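Local atomic coordinates of CG14216 (Drosophila melanogaster, PDB entry 3P9Y), a protein that dephosphorylates phosphoserine in the C-terminal domain of RNA polymerase II and probably acts in RNA processing and termination. Residues 178-183 with 191-196. The protein carries 2 engineered substitutions. Numbering follows the deposited sequence.
Sequences ELIQEF and ILHSVL
Ile-180 reaches from the helix to both Ile-191 and His-193, and its two branches divide the work. The bond from CA to CB of Ile-180 points toward residues 191-196. The CG2 methyl, which stands anti to the backbone N, turns to Ile-191, lying 3.9 Å from CB of that residue and 4.1 Å from its CD1. The other branch runs through CG1, beside the backbone N (chi1 -74°), and extends (chi2 172°) until CD1 of Ile-180 rests over one face of the His-193 imidazole. There it sits 3.7 Å from the ring centroid and 27° off the normal, a CH-pi contact displaced toward the ND1 and CG rim; CD1 of Ile-180 is also 3.7 Å from CB of His-193. The contact joins helix 172-187 to strand 192-197, the antiparallel edge strand of the mixed sheet in this low-molecular-weight tyrosine phosphatase-like fold; the chain returns from helix to strand through a short connection. Three residues further along the helix, Phe-183 adds to the apolar patch: CD1 of Ile-191 comes obliquely to the ring, 3.6 Å from CD2 of Phe-183. Met-162 of helix 149-167 touches both Phe-183 and Ile-191. The imidazole is also held at its far end, where NE2 of His-193 is hydrogen-bonded to ND1 of His-139 on the neighbouring strand 137-142. Cutting Ile-180 back to an alanine removes both methyls, which is likely to uncover that face of the His-193 ring and leave a gap beside Ile-191. Glu-184, just beyond Phe-183 on the helix, hydrogen-bonds through OE2 to the backbone N of Ile-191.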
loop_
_atom_site.group_PDB
_atom_site.type_symbol
_atom_site.label_atom_id
_atom_site.label_comp_id
_atom_site.label_asym_id
_atom_site.label_seq_id
_atom_site.Cartn_x
_atom_site.Cartn_y
_atom_site.Cartn_z
ATOM N N GLU A 178 -16.247 10.691 -12.015
ATOM C CA GLU A 178 -17.272 9.818 -12.565
ATOM C C GLU A 178 -16.837 8.354 -12.497
ATOM O O GLU A 178 -17.660 7.485 -12.248
ATOM C CB GLU A 178 -17.624 10.208 -14.004
ATOM C CG GLU A 178 -18.441 11.499 -14.115
ATOM C CD GLU A 178 -19.000 11.726 -15.516
ATOM O OE1 GLU A 178 -18.622 10.975 -16.444
ATOM O OE2 GLU A 178 -19.822 12.653 -15.690
ATOM N N LEU A 179 -15.549 8.089 -12.715
ATOM C CA LEU A 179 -15.035 6.717 -12.678
ATOM C C LEU A 179 -15.112 6.140 -11.264
ATOM O O LEU A 179 -15.403 4.964 -11.083
ATOM C CB LEU A 179 -13.592 6.655 -13.179
ATOM C CG LEU A 179 -13.375 6.947 -14.666
ATOM C CD1 LEU A 179 -11.890 7.011 -14.967
ATOM C CD2 LEU A 179 -14.072 5.898 -15.539
ATOM N N ILE A 180 -14.847 6.975 -10.266
ATOM C CA ILE A 180 -14.925 6.542 -8.879
ATOM C C ILE A 180 -16.355 6.127 -8.546
ATOM O O ILE A 180 -16.576 5.089 -7.937
ATOM C CB ILE A 180 -14.485 7.654 -7.911
ATOM C CG1 ILE A 180 -12.964 7.824 -7.959
ATOM C CG2 ILE A 180 -14.931 7.334 -6.474
ATOM C CD1 ILE A 180 -12.463 9.023 -7.171
ATOM N N GLN A 181 -17.327 6.933 -8.957
ATOM C CA GLN A 181 -18.721 6.629 -8.660
ATOM C C GLN A 181 -19.156 5.346 -9.374
ATOM O O GLN A 181 -19.860 4.523 -8.797
ATOM C CB GLN A 181 -19.629 7.798 -9.048
ATOM C CG GLN A 181 -21.121 7.565 -8.777
ATOM C CD GLN A 181 -21.444 7.425 -7.294
ATOM O OE1 GLN A 181 -20.823 8.059 -6.446
ATOM N NE2 GLN A 181 -22.426 6.595 -6.980
ATOM N N GLU A 182 -18.739 5.179 -10.627
ATOM C CA GLU A 182 -19.070 3.974 -11.386
ATOM C C GLU A 182 -18.511 2.738 -10.685
ATOM O O GLU A 182 -19.195 1.722 -10.555
ATOM C CB GLU A 182 -18.513 4.061 -12.805
ATOM C CG GLU A 182 -18.782 2.820 -13.656
ATOM C CD GLU A 182 -20.259 2.610 -13.947
ATOM O OE1 GLU A 182 -21.048 3.562 -13.756
ATOM O OE2 GLU A 182 -20.632 1.493 -14.372
ATOM N N PHE A 183 -17.269 2.836 -10.224
ATOM C CA PHE A 183 -16.620 1.745 -9.506
ATOM C C PHE A 183 -17.379 1.432 -8.217
ATOM O O PHE A 183 -17.592 0.268 -7.881
ATOM C CB PHE A 183 -15.171 2.113 -9.182
ATOM C CG PHE A 183 -14.317 0.941 -8.761
ATOM C CD1 PHE A 183 -13.620 0.200 -9.701
ATOM C CD2 PHE A 183 -14.205 0.594 -7.426
ATOM C CE1 PHE A 183 -12.827 -0.878 -9.316
ATOM C CE2 PHE A 183 -13.418 -0.479 -7.034
ATOM C CZ PHE A 183 -12.723 -1.214 -7.984
ATOM N N ILE A 191 -15.237 4.521 -1.874
ATOM C CA ILE A 191 -13.897 5.033 -2.072
ATOM C C ILE A 191 -13.840 6.448 -1.519
ATOM O O ILE A 191 -14.680 7.283 -1.861
ATOM C CB ILE A 191 -13.541 5.070 -3.568
ATOM C CG1 ILE A 191 -13.578 3.657 -4.161
ATOM C CG2 ILE A 191 -12.161 5.700 -3.775
ATOM C CD1 ILE A 191 -13.309 3.622 -5.646
ATOM N N LEU A 192 -12.871 6.721 -0.651
ATOM C CA LEU A 192 -12.645 8.085 -0.188
ATOM C C LEU A 192 -11.684 8.738 -1.173
ATOM O O LEU A 192 -10.707 8.118 -1.593
ATOM C CB LEU A 192 -12.048 8.104 1.225
ATOM C CG LEU A 192 -12.735 7.216 2.266
ATOM C CD1 LEU A 192 -12.017 7.321 3.603
ATOM C CD2 LEU A 192 -14.211 7.583 2.421
ATOM N N HIS A 193 -11.955 9.983 -1.544
ATOM C CA HIS A 193 -11.145 10.657 -2.547
ATOM C C HIS A 193 -10.812 12.091 -2.156
ATOM O O HIS A 193 -11.687 12.852 -1.743
ATOM C CB HIS A 193 -11.862 10.659 -3.892
ATOM C CG HIS A 193 -11.121 11.396 -4.964
ATOM N ND1 HIS A 193 -11.752 12.174 -5.911
ATOM C CD2 HIS A 193 -9.798 11.471 -5.237
ATOM C CE1 HIS A 193 -10.850 12.692 -6.723
ATOM N NE2 HIS A 193 -9.656 12.284 -6.335
ATOM N N SER A 194 -9.535 12.440 -2.279
ATOM C CA SER A 194 -9.090 13.816 -2.117
ATOM C C SER A 194 -8.124 14.149 -3.238
ATOM O O SER A 194 -7.359 13.290 -3.680
ATOM C CB SER A 194 -8.389 14.009 -0.771
ATOM O OG SER A 194 -9.289 13.820 0.303
ATOM N N VAL A 195 -8.170 15.392 -3.704
ATOM C CA VAL A 195 -7.170 15.889 -4.638
ATOM C C VAL A 195 -6.229 16.826 -3.899
ATOM O O VAL A 195 -6.653 17.852 -3.371
ATOM C CB VAL A 195 -7.804 16.655 -5.806
ATOM C CG1 VAL A 195 -6.744 17.008 -6.833
ATOM C CG2 VAL A 195 -8.918 15.835 -6.444
ATOM N N LEU A 196 -4.952 16.467 -3.859
ATOM C CA LEU A 196 -3.940 17.312 -3.243
ATOM C C LEU A 196 -2.943 17.749 -4.306
ATOM O O LEU A 196 -3.064 17.367 -5.467
ATOM C CB LEU A 196 -3.248 16.558 -2.115
ATOM C CG LEU A 196 -4.230 16.136 -1.022
ATOM C CD1 LEU A 196 -3.678 14.997 -0.188
ATOM C CD2 LEU A 196 -4.586 17.329 -0.145
#